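Local structure of ABC transporter substrate-binding protein-branched chain amino acid transport (Streptococcus pneumoniae, 4GNR) at residues A[12-18]-A[52-58]; A[26-31]-A[282-287]; A[77-83]-A[100-106]. The protein binds isoleucine in the cleft between its two lobes and probably delivers branched-chain amino acids to an ABC transporter for uptake. The contacts are given in a common frame with arbitrary orientation. Numbering follows the deposited sequence.

Contact 1 (A[12-18]-A[52-58]); sequences FNFEESG and VDKDNKS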
loop_
_atom_site.group_PDB
_atom_site.type_symbol
_atom_site.label_atom_id
_atom_site.label_comp_id
_atom_site.label_asym_id
_atom_site.label_seq_id
_atom_site.Cartn_x
_atom_site.Cartn_y
_atom_site.Cartn_z
ATOM N N PHE A 12 8.805 0.505 14.474
ATOM C CA PHE A 12 7.806 0.843 13.476
ATOM C C PHE A 12 8.133 2.289 13.024
ATOM O O PHE A 12 8.387 3.167 13.875
ATOM C CB PHE A 12 6.358 0.841 13.949
ATOM C CG PHE A 12 5.794 -0.470 14.457
ATOM C CD1 PHE A 12 6.405 -1.690 14.248
ATOM C CD2 PHE A 12 4.548 -0.449 15.076
ATOM C CE1 PHE A 12 5.814 -2.860 14.704
ATOM C CE2 PHE A 12 3.939 -1.606 15.506
ATOM C CZ PHE A 12 4.579 -2.820 15.336
ATOM N N ASN A 13 8.071 2.527 11.719
ATOM C CA ASN A 13 8.289 3.872 11.140
ATOM C C ASN A 13 7.098 4.094 10.200
ATOM O O ASN A 13 7.161 3.710 9.033
ATOM C CB ASN A 13 9.609 3.908 10.396
ATOM C CG ASN A 13 9.931 5.263 9.806
ATOM O OD1 ASN A 13 9.091 6.161 9.786
ATOM N ND2 ASN A 13 11.163 5.420 9.310
ATOM N N PHE A 14 6.007 4.636 10.741
ATOM C CA PHE A 14 4.768 4.727 9.988
ATOM C C PHE A 14 4.222 6.141 9.895
ATOM O O PHE A 14 4.384 6.969 10.797
ATOM C CB PHE A 14 3.662 3.818 10.587
ATOM C CG PHE A 14 3.908 2.333 10.450
ATOM C CD1 PHE A 14 4.171 1.747 9.208
ATOM C CD2 PHE A 14 3.720 1.486 11.551
ATOM C CE1 PHE A 14 4.310 0.353 9.095
ATOM C CE2 PHE A 14 3.849 0.122 11.427
ATOM C CZ PHE A 14 4.147 -0.453 10.202
ATOM N N GLU A 15 3.477 6.357 8.815
ATOM C CA GLU A 15 2.761 7.608 8.513
ATOM C C GLU A 15 1.476 7.596 9.380
ATOM O O GLU A 15 0.391 7.243 8.915
ATOM C CB GLU A 15 2.398 7.656 7.046
ATOM C CG GLU A 15 3.575 7.660 6.018
ATOM C CD GLU A 15 4.199 6.319 5.627
ATOM O OE1 GLU A 15 4.204 5.367 6.432
ATOM O OE2 GLU A 15 4.739 6.262 4.501
ATOM N N GLU A 16 1.627 7.947 10.650
ATOM C CA GLU A 16 0.534 7.888 11.631
ATOM C C GLU A 16 -0.265 9.186 11.715
ATOM O O GLU A 16 -1.364 9.205 12.260
ATOM C CB GLU A 16 1.044 7.403 12.998
ATOM C CG GLU A 16 1.565 5.973 12.914
ATOM C CD GLU A 16 2.374 5.497 14.101
ATOM O OE1 GLU A 16 2.632 6.254 15.057
ATOM O OE2 GLU A 16 2.799 4.294 14.020
ATOM N N SER A 17 0.317 10.270 11.214
ATOM C CA SER A 17 -0.329 11.582 11.123
ATOM C C SER A 17 0.100 12.171 9.775
ATOM O O SER A 17 1.018 11.668 9.135
ATOM C CB SER A 17 0.046 12.502 12.269
ATOM O OG SER A 17 1.420 12.813 12.251
ATOM N N GLY A 18 -0.575 13.233 9.364
ATOM C CA GLY A 18 -0.252 13.879 8.102
ATOM C C GLY A 18 -1.112 13.368 6.946
ATOM O O GLY A 18 -2.056 12.625 7.121
ATOM N N VAL A 52 9.198 -0.139 19.315
ATOM C CA VAL A 52 9.474 1.318 19.406
ATOM C C VAL A 52 8.700 1.868 18.181
ATOM O O VAL A 52 9.144 1.738 17.038
ATOM C CB VAL A 52 10.933 1.692 19.383
ATOM C CG1 VAL A 52 11.064 3.195 19.535
ATOM C CG2 VAL A 52 11.664 0.954 20.491
ATOM N N ASP A 53 7.531 2.441 18.453
ATOM C CA ASP A 53 6.580 2.873 17.412
ATOM C C ASP A 53 6.693 4.352 17.168
ATOM O O ASP A 53 6.269 5.132 18.003
ATOM C CB ASP A 53 5.167 2.473 17.869
ATOM C CG ASP A 53 4.067 2.816 16.884
ATOM O OD1 ASP A 53 4.379 3.395 15.825
ATOM O OD2 ASP A 53 2.900 2.502 17.209
ATOM N N LYS A 54 7.238 4.743 16.024
ATOM C CA LYS A 54 7.440 6.125 15.673
ATOM C C LYS A 54 6.576 6.569 14.496
ATOM O O LYS A 54 6.381 5.834 13.523
ATOM C CB LYS A 54 8.911 6.336 15.330
ATOM C CG LYS A 54 9.839 6.159 16.521
ATOM C CD LYS A 54 9.729 7.334 17.476
ATOM C CE LYS A 54 10.694 7.251 18.634
ATOM N NZ LYS A 54 10.614 8.469 19.473
ATOM N N ASP A 55 6.101 7.803 14.604
ATOM C CA ASP A 55 5.293 8.469 13.586
ATOM C C ASP A 55 6.223 9.358 12.721
ATOM O O ASP A 55 6.884 10.247 13.240
ATOM C CB ASP A 55 4.237 9.359 14.278
ATOM C CG ASP A 55 3.355 10.161 13.334
ATOM O OD1 ASP A 55 3.339 9.888 12.118
ATOM O OD2 ASP A 55 2.655 11.071 13.857
ATOM N N ASN A 56 6.252 9.099 11.421
ATOM C CA ASN A 56 7.034 9.911 10.494
ATOM C C ASN A 56 6.266 11.116 9.925
ATOM O O ASN A 56 6.813 11.853 9.091
ATOM C CB ASN A 56 7.658 9.074 9.388
ATOM C CG ASN A 56 6.620 8.397 8.524
ATOM O OD1 ASN A 56 5.621 9.014 8.139
ATOM N ND2 ASN A 56 6.857 7.122 8.185
ATOM N N LYS A 57 5.019 11.309 10.354
ATOM C CA LYS A 57 4.212 12.508 10.029
ATOM C C LYS A 57 3.938 12.640 8.535
ATOM O O LYS A 57 3.569 13.706 8.069
ATOM C CB LYS A 57 4.907 13.784 10.573
ATOM C CG LYS A 57 5.214 13.722 12.062
ATOM C CD LYS A 57 5.942 15.006 12.508
ATOM C CE LYS A 57 6.264 15.031 13.997
ATOM N NZ LYS A 57 6.892 16.318 14.397
ATOM N N SER A 58 4.080 11.537 7.784
ATOM C CA SER A 58 3.901 11.537 6.339
ATOM C C SER A 58 4.961 12.383 5.610
ATOM O O SER A 58 4.749 12.745 4.447
ATOM C CB SER A 58 2.494 11.986 5.904
ATOM O OG SER A 58 1.488 11.174 6.483
HETATM O O HOH W 1 3.683 6.086 17.612
#

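Contact 2 (A[26-31]-A[282-287]); sequences AEQKGA and FAALAY. With ILE (isoleucine), chain B.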
loop_
_atom_site.group_PDB
_atom_site.type_symbol
_atom_site.label_atom_id
_atom_site.label_comp_id
_atom_site.label_asym_id
_atom_site.label_seq_id
_atom_site.Cartn_x
_atom_site.Cartn_y
_atom_site.Cartn_z
ATOM N N ALA A 26 -3.281 2.277 9.450
ATOM C CA ALA A 26 -3.728 0.904 9.164
ATOM C C ALA A 26 -2.561 -0.071 9.420
ATOM O O ALA A 26 -2.738 -1.149 9.986
ATOM C CB ALA A 26 -4.204 0.782 7.737
ATOM N N GLU A 27 -1.372 0.306 8.957
ATOM C CA GLU A 27 -0.194 -0.554 9.118
ATOM C C GLU A 27 0.205 -0.681 10.586
ATOM O O GLU A 27 0.559 -1.766 11.043
ATOM C CB GLU A 27 0.942 -0.099 8.215
ATOM C CG GLU A 27 0.522 -0.242 6.765
ATOM C CD GLU A 27 1.603 -0.125 5.737
ATOM O OE1 GLU A 27 2.807 -0.120 5.987
ATOM O OE2 GLU A 27 1.134 -0.077 4.521
ATOM N N GLN A 28 0.149 0.428 11.321
ATOM C CA GLN A 28 0.416 0.404 12.753
ATOM C C GLN A 28 -0.516 -0.626 13.434
ATOM O O GLN A 28 -0.083 -1.443 14.251
ATOM C CB GLN A 28 0.195 1.809 13.330
ATOM C CG GLN A 28 0.349 1.917 14.829
ATOM C CD GLN A 28 -0.150 3.283 15.317
ATOM O OE1 GLN A 28 -1.135 3.832 14.809
ATOM N NE2 GLN A 28 0.515 3.819 16.311
ATOM N N LYS A 29 -1.806 -0.545 13.106
ATOM C CA LYS A 29 -2.788 -1.457 13.724
ATOM C C LYS A 29 -2.534 -2.910 13.338
ATOM O O LYS A 29 -2.612 -3.811 14.193
ATOM C CB LYS A 29 -4.217 -1.038 13.385
ATOM C CG LYS A 29 -4.647 0.239 14.126
ATOM C CD LYS A 29 -6.045 0.713 13.734
ATOM C CE LYS A 29 -6.394 2.066 14.349
ATOM N NZ LYS A 29 -7.631 2.638 13.769
ATOM N N GLY A 30 -2.285 -3.169 12.056
ATOM C CA GLY A 30 -2.039 -4.556 11.650
ATOM C C GLY A 30 -0.739 -5.119 12.252
ATOM O O GLY A 30 -0.693 -6.267 12.705
ATOM N N ALA A 31 0.317 -4.299 12.229
ATOM C CA ALA A 31 1.607 -4.709 12.782
ATOM C C ALA A 31 1.508 -4.956 14.289
ATOM O O ALA A 31 2.040 -5.936 14.804
ATOM C CB ALA A 31 2.663 -3.659 12.455
ATOM N N PHE A 282 -3.628 -2.610 3.677
ATOM C CA PHE A 282 -2.370 -2.189 4.280
ATOM C C PHE A 282 -2.196 -2.785 5.672
ATOM O O PHE A 282 -1.080 -3.130 6.054
ATOM C CB PHE A 282 -2.243 -0.673 4.215
ATOM C CG PHE A 282 -2.328 -0.190 2.790
ATOM C CD1 PHE A 282 -1.447 -0.682 1.838
ATOM C CD2 PHE A 282 -3.289 0.703 2.376
ATOM C CE1 PHE A 282 -1.545 -0.315 0.490
ATOM C CE2 PHE A 282 -3.376 1.105 1.034
ATOM C CZ PHE A 282 -2.511 0.582 0.093
ATOM N N ALA A 283 -3.283 -2.886 6.447
ATOM C CA ALA A 283 -3.200 -3.585 7.739
ATOM C C ALA A 283 -2.788 -5.053 7.507
ATOM O O ALA A 283 -1.973 -5.596 8.262
ATOM C CB ALA A 283 -4.523 -3.535 8.478
ATOM N N ALA A 284 -3.377 -5.694 6.491
ATOM C CA ALA A 284 -3.074 -7.093 6.188
ATOM C C ALA A 284 -1.594 -7.262 5.788
ATOM O O ALA A 284 -0.909 -8.161 6.271
ATOM C CB ALA A 284 -4.002 -7.580 5.079
ATOM N N LEU A 285 -1.103 -6.399 4.895
ATOM C CA LEU A 285 0.301 -6.473 4.482
ATOM C C LEU A 285 1.238 -6.255 5.667
ATOM O O LEU A 285 2.250 -6.941 5.780
ATOM C CB LEU A 285 0.611 -5.452 3.380
ATOM C CG LEU A 285 0.074 -5.809 1.986
ATOM C CD1 LEU A 285 0.083 -4.581 1.090
ATOM C CD2 LEU A 285 0.877 -6.943 1.335
ATOM N N ALA A 286 0.912 -5.307 6.551
ATOM C CA ALA A 286 1.779 -5.007 7.699
ATOM C C ALA A 286 1.813 -6.172 8.701
ATOM O O ALA A 286 2.856 -6.470 9.291
ATOM C CB ALA A 286 1.350 -3.729 8.367
ATOM N N TYR A 287 0.661 -6.812 8.897
ATOM C CA TYR A 287 0.559 -7.993 9.763
ATOM C C TYR A 287 1.521 -9.073 9.231
ATOM O O TYR A 287 2.301 -9.677 9.985
ATOM C CB TYR A 287 -0.893 -8.448 9.785
ATOM C CG TYR A 287 -1.204 -9.636 10.651
ATOM C CD1 TYR A 287 -1.131 -10.919 10.144
ATOM C CD2 TYR A 287 -1.644 -9.475 11.964
ATOM C CE1 TYR A 287 -1.488 -12.022 10.921
ATOM C CE2 TYR A 287 -2.011 -10.567 12.751
ATOM C CZ TYR A 287 -1.935 -11.833 12.218
ATOM O OH TYR A 287 -2.316 -12.941 12.926
HETATM N N ILE B . 1.819 1.878 -2.838
HETATM C CA ILE B . 1.786 3.292 -2.370
HETATM C C ILE B . 3.215 3.814 -2.261
HETATM O O ILE B . 3.387 4.999 -1.907
HETATM C CB ILE B . 0.853 3.515 -1.142
HETATM C CG1 ILE B . 1.095 2.476 -0.072
HETATM C CG2 ILE B . -0.742 3.518 -1.475
HETATM C CD1 ILE B . 0.266 2.722 1.168
HETATM O OXT ILE B . 4.142 3.038 -2.570
#

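Contact 3 (A[77-83]-A[100-106]); sequences SAVVGPA and VPLISPS. With ILE (isoleucine), chain B.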
loop_
_atom_site.group_PDB
_atom_site.type_symbol
_atom_site.label_atom_id
_atom_site.label_comp_id
_atom_site.label_asym_id
_atom_site.label_seq_id
_atom_site.Cartn_x
_atom_site.Cartn_y
_atom_site.Cartn_z
ATOM N N SER A 77 16.486 -3.975 16.086
ATOM C CA SER A 77 17.060 -5.036 15.232
ATOM C C SER A 77 16.468 -5.129 13.832
ATOM O O SER A 77 17.067 -5.769 12.958
ATOM C CB SER A 77 16.935 -6.391 15.923
ATOM O OG SER A 77 17.698 -6.412 17.121
ATOM N N ALA A 78 15.296 -4.516 13.630
ATOM C CA ALA A 78 14.597 -4.499 12.343
ATOM C C ALA A 78 13.603 -3.346 12.384
ATOM O O ALA A 78 13.174 -2.965 13.480
ATOM C CB ALA A 78 13.858 -5.812 12.113
ATOM N N VAL A 79 13.230 -2.838 11.214
ATOM C CA VAL A 79 12.251 -1.755 11.111
ATOM C C VAL A 79 11.141 -2.200 10.143
ATOM O O VAL A 79 11.427 -2.748 9.085
ATOM C CB VAL A 79 12.889 -0.462 10.581
ATOM C CG1 VAL A 79 11.842 0.644 10.382
ATOM C CG2 VAL A 79 13.998 0.032 11.526
ATOM N N VAL A 80 9.895 -1.958 10.563
ATOM C CA VAL A 80 8.701 -2.184 9.731
ATOM C C VAL A 80 8.146 -0.796 9.384
ATOM O O VAL A 80 7.917 0.023 10.281
ATOM C CB VAL A 80 7.661 -3.056 10.415
ATOM C CG1 VAL A 80 6.508 -3.354 9.460
ATOM C CG2 VAL A 80 8.273 -4.348 10.922
ATOM N N GLY A 81 7.885 -0.571 8.095
ATOM C CA GLY A 81 7.496 0.732 7.591
ATOM C C GLY A 81 8.742 1.485 7.118
ATOM O O GLY A 81 9.856 1.136 7.505
ATOM N N PRO A 82 8.564 2.580 6.359
ATOM C CA PRO A 82 7.297 3.227 6.033
ATOM C C PRO A 82 6.345 2.504 5.093
ATOM O O PRO A 82 6.686 1.502 4.460
ATOM C CB PRO A 82 7.739 4.556 5.372
ATOM C CG PRO A 82 9.124 4.804 5.932
ATOM C CD PRO A 82 9.712 3.432 6.001
ATOM N N ALA A 83 5.143 3.044 5.023
ATOM C CA ALA A 83 4.104 2.522 4.140
ATOM C C ALA A 83 4.251 2.979 2.679
ATOM O O ALA A 83 3.893 2.245 1.753
ATOM C CB ALA A 83 2.719 2.969 4.638
ATOM N N VAL A 100 20.688 -2.690 9.560
ATOM C CA VAL A 100 19.386 -3.105 10.068
ATOM C C VAL A 100 18.411 -3.284 8.897
ATOM O O VAL A 100 18.210 -2.363 8.132
ATOM C CB VAL A 100 18.850 -2.055 11.083
ATOM C CG1 VAL A 100 17.431 -2.415 11.503
ATOM C CG2 VAL A 100 19.769 -1.961 12.286
ATOM N N PRO A 101 17.773 -4.464 8.782
ATOM C CA PRO A 101 16.817 -4.623 7.699
ATOM C C PRO A 101 15.546 -3.800 7.955
ATOM O O PRO A 101 15.043 -3.722 9.072
ATOM C CB PRO A 101 16.520 -6.136 7.716
ATOM C CG PRO A 101 16.738 -6.537 9.156
ATOM C CD PRO A 101 17.885 -5.665 9.631
ATOM N N LEU A 102 15.021 -3.266 6.859
ATOM C CA LEU A 102 13.801 -2.483 6.847
ATOM C C LEU A 102 12.869 -3.126 5.832
ATOM O O LEU A 102 13.268 -3.371 4.680
ATOM C CB LEU A 102 14.111 -1.024 6.510
ATOM C CG LEU A 102 12.922 -0.041 6.576
ATOM C CD1 LEU A 102 13.388 1.353 6.996
ATOM C CD2 LEU A 102 12.129 0.007 5.290
ATOM N N ILE A 103 11.643 -3.420 6.274
ATOM C CA ILE A 103 10.639 -3.971 5.384
ATOM C C ILE A 103 9.487 -2.987 5.267
ATOM O O ILE A 103 8.866 -2.603 6.275
ATOM C CB ILE A 103 10.145 -5.392 5.818
ATOM C CG1 ILE A 103 9.112 -5.923 4.818
ATOM C CG2 ILE A 103 9.622 -5.436 7.257
ATOM C CD1 ILE A 103 8.883 -7.425 4.946
ATOM N N SER A 104 9.225 -2.533 4.042
ATOM C CA SER A 104 8.019 -1.758 3.770
ATOM C C SER A 104 6.938 -2.737 3.318
ATOM O O SER A 104 7.129 -3.450 2.317
ATOM C CB SER A 104 8.177 -0.729 2.664
ATOM O OG SER A 104 6.897 -0.196 2.351
ATOM N N PRO A 105 5.809 -2.799 4.024
ATOM C CA PRO A 105 4.761 -3.712 3.571
ATOM C C PRO A 105 4.169 -3.364 2.204
ATOM O O PRO A 105 3.653 -4.245 1.523
ATOM C CB PRO A 105 3.662 -3.523 4.661
ATOM C CG PRO A 105 4.418 -3.049 5.890
ATOM C CD PRO A 105 5.485 -2.141 5.301
ATOM N N SER A 106 4.287 -2.082 1.820
ATOM C CA SER A 106 3.405 -1.540 0.781
ATOM C C SER A 106 3.989 -0.545 -0.197
ATOM O O SER A 106 3.240 -0.053 -1.045
ATOM C CB SER A 106 2.218 -0.862 1.520
ATOM O OG SER A 106 2.708 0.046 2.514
HETATM N N ILE B . 1.819 1.878 -2.838
HETATM C CA ILE B . 1.786 3.292 -2.370
HETATM C C ILE B . 3.215 3.814 -2.261
HETATM O O ILE B . 3.387 4.999 -1.907
HETATM C CB ILE B . 0.853 3.515 -1.142
HETATM C CG1 ILE B . 1.095 2.476 -0.072
HETATM C CG2 ILE B . -0.742 3.518 -1.475
HETATM C CD1 ILE B . 0.266 2.722 1.168
HETATM O OXT ILE B . 4.142 3.038 -2.570
#

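Contact 1 (A[12-18]-A[52-58])
Strands 7-14 and 48-55 are the two parallel strands of a beta-alpha-beta unit, joined by the crossover helix 21-40, and they meet here at their C-terminal ends. Phe12 N to Val52 O (2.9 Å), Lys54 N to Phe12 O (2.9 Å), Phe14 N to Lys54 O (3.1 Å) and Asn56 N to Phe14 O (2.9 Å) carry the pairing. Phe12 and Phe14, both with chi1 m, lie on the face covered by helix 21-40, where large rings fill the space against Ala31 and Glu27. Asp53 and Asp55 share that face, each with chi1 t, which swings the carboxylate across to the neighbouring segment. Asp53 OD2 is held by Gln28 of the helix. Asp55 suits the strand end because a short acid can collect backbone NH groups: OD1 accepts from Glu16 N (3.0 Å) and, as an Asx turn, from Lys57 N (2.8 Å). On the other face Asn13, chi1 t, is met by Asn56, chi1 p, from the loop after strand 48-55, through Asn56 ND2 to Asn13 OD1 (2.9 Å), while Lys54 turns its amine away from strand 12-14. Gly18 has a positive phi, and a CB there would clash with Lys57 O. Beside it, Ser58 OG donates to Ser17 O at 2.7 Å.

Contact 2 (A[26-31]-A[282-287])
Ala286 sets its methyl over the backbone of the opposing helix, with Ala286 CB 3.4 Å from Glu27 O and 3.7 Å from Glu27 CB. Gly30 is the other key to the close fit: its CA lies 3.5 Å from Ala283 O in a CA-H...O contact, just where a CB would run into that carbonyl. Ala26, Ala31 and Ala283 add no more than a methyl each, and Ala283 CB reaches Ala26 O at 3.3 Å. Helices 21-40 and 281-297 of the periplasmic binding protein fold can therefore pack with the axes of these segments only 7.0 Å apart, crossing at -43°, with no hydrogen bond between segments 26-31 and 282-287. At one end Tyr287 turns the edge of its ring to Gly30 O (CD2 to O, 3.4 Å), and its hydroxyl bonds to Glu37. At the other, Phe282 keeps its CB in the interface, 3.4 Å from Glu27 OE2, which is hydrogen-bonded to Ser106. Its ring leads away into the ligand pocket, where the ring face suits the aliphatic side chain of isoleucine, Phe282 CE1 lying 3.6 Å from the ligand's CD1.

Contact 3 (A[77-83]-A[100-106])
Val79 and Leu102 touch through CG1 and CD1 at 3.8 Å on the face turned to helix 85-97, the crossover of this beta-alpha-beta unit; on the reverse face Val80 meets Ile103, CG2 to CG2, at 4.1 Å. Branched residues suit these central parallel strands, which are buried on both faces. Val100 packs its CG1 4.2 Å from Val79 CG2. The backbone bonds Val79 N to Pro101 O, Ile103 N to Val79 O and Gly81 N to Ile103 O, all 2.9 Å, hold the strands in register. Beyond them the chain turns toward the cleft: Gly81 adopts a positive phi that a side chain would hinder, and the peptide before Pro82 is cis. Here the hydroxyls of Ser104 and Ser106 line the polar edge. Ser104 OG donates to Pro82 O (2.7 Å) and accepts from Ser106 N (3.3 Å) in an ST turn. Ser106 OG lies 2.6 Å from Ala83 O and also pairs with Glu27. The loops that follow the two strands form part of the ligand pocket: Ser106 O accepts from N of the bound isoleucine at 3.0 Å.

From the N terminus, strand 7-14 leads into helix 21-40 and strand 48-55, and contact 1 closes that first crossover. Contact 2 opens within this loop, at 26-31, but closes about 250 residues later at 282-287, so contacts 1 and 2 cross. Contact 3 follows contact 1 in series, closes the short crossover through helix 85-97, and falls wholly within the long span of contact 2. Contacts 1 and 3 are joined in one parallel sheet, where strand 7-14 neighbours strand 78-80 and Asn13 N meets Val80 O at 2.9 Å. Contact 2 brings a late helix back onto this lobe, and Glu27 OE2 reaches Ser106 OG (2.6 Å) near the isoleucine that contacts 2 and 3 both touch.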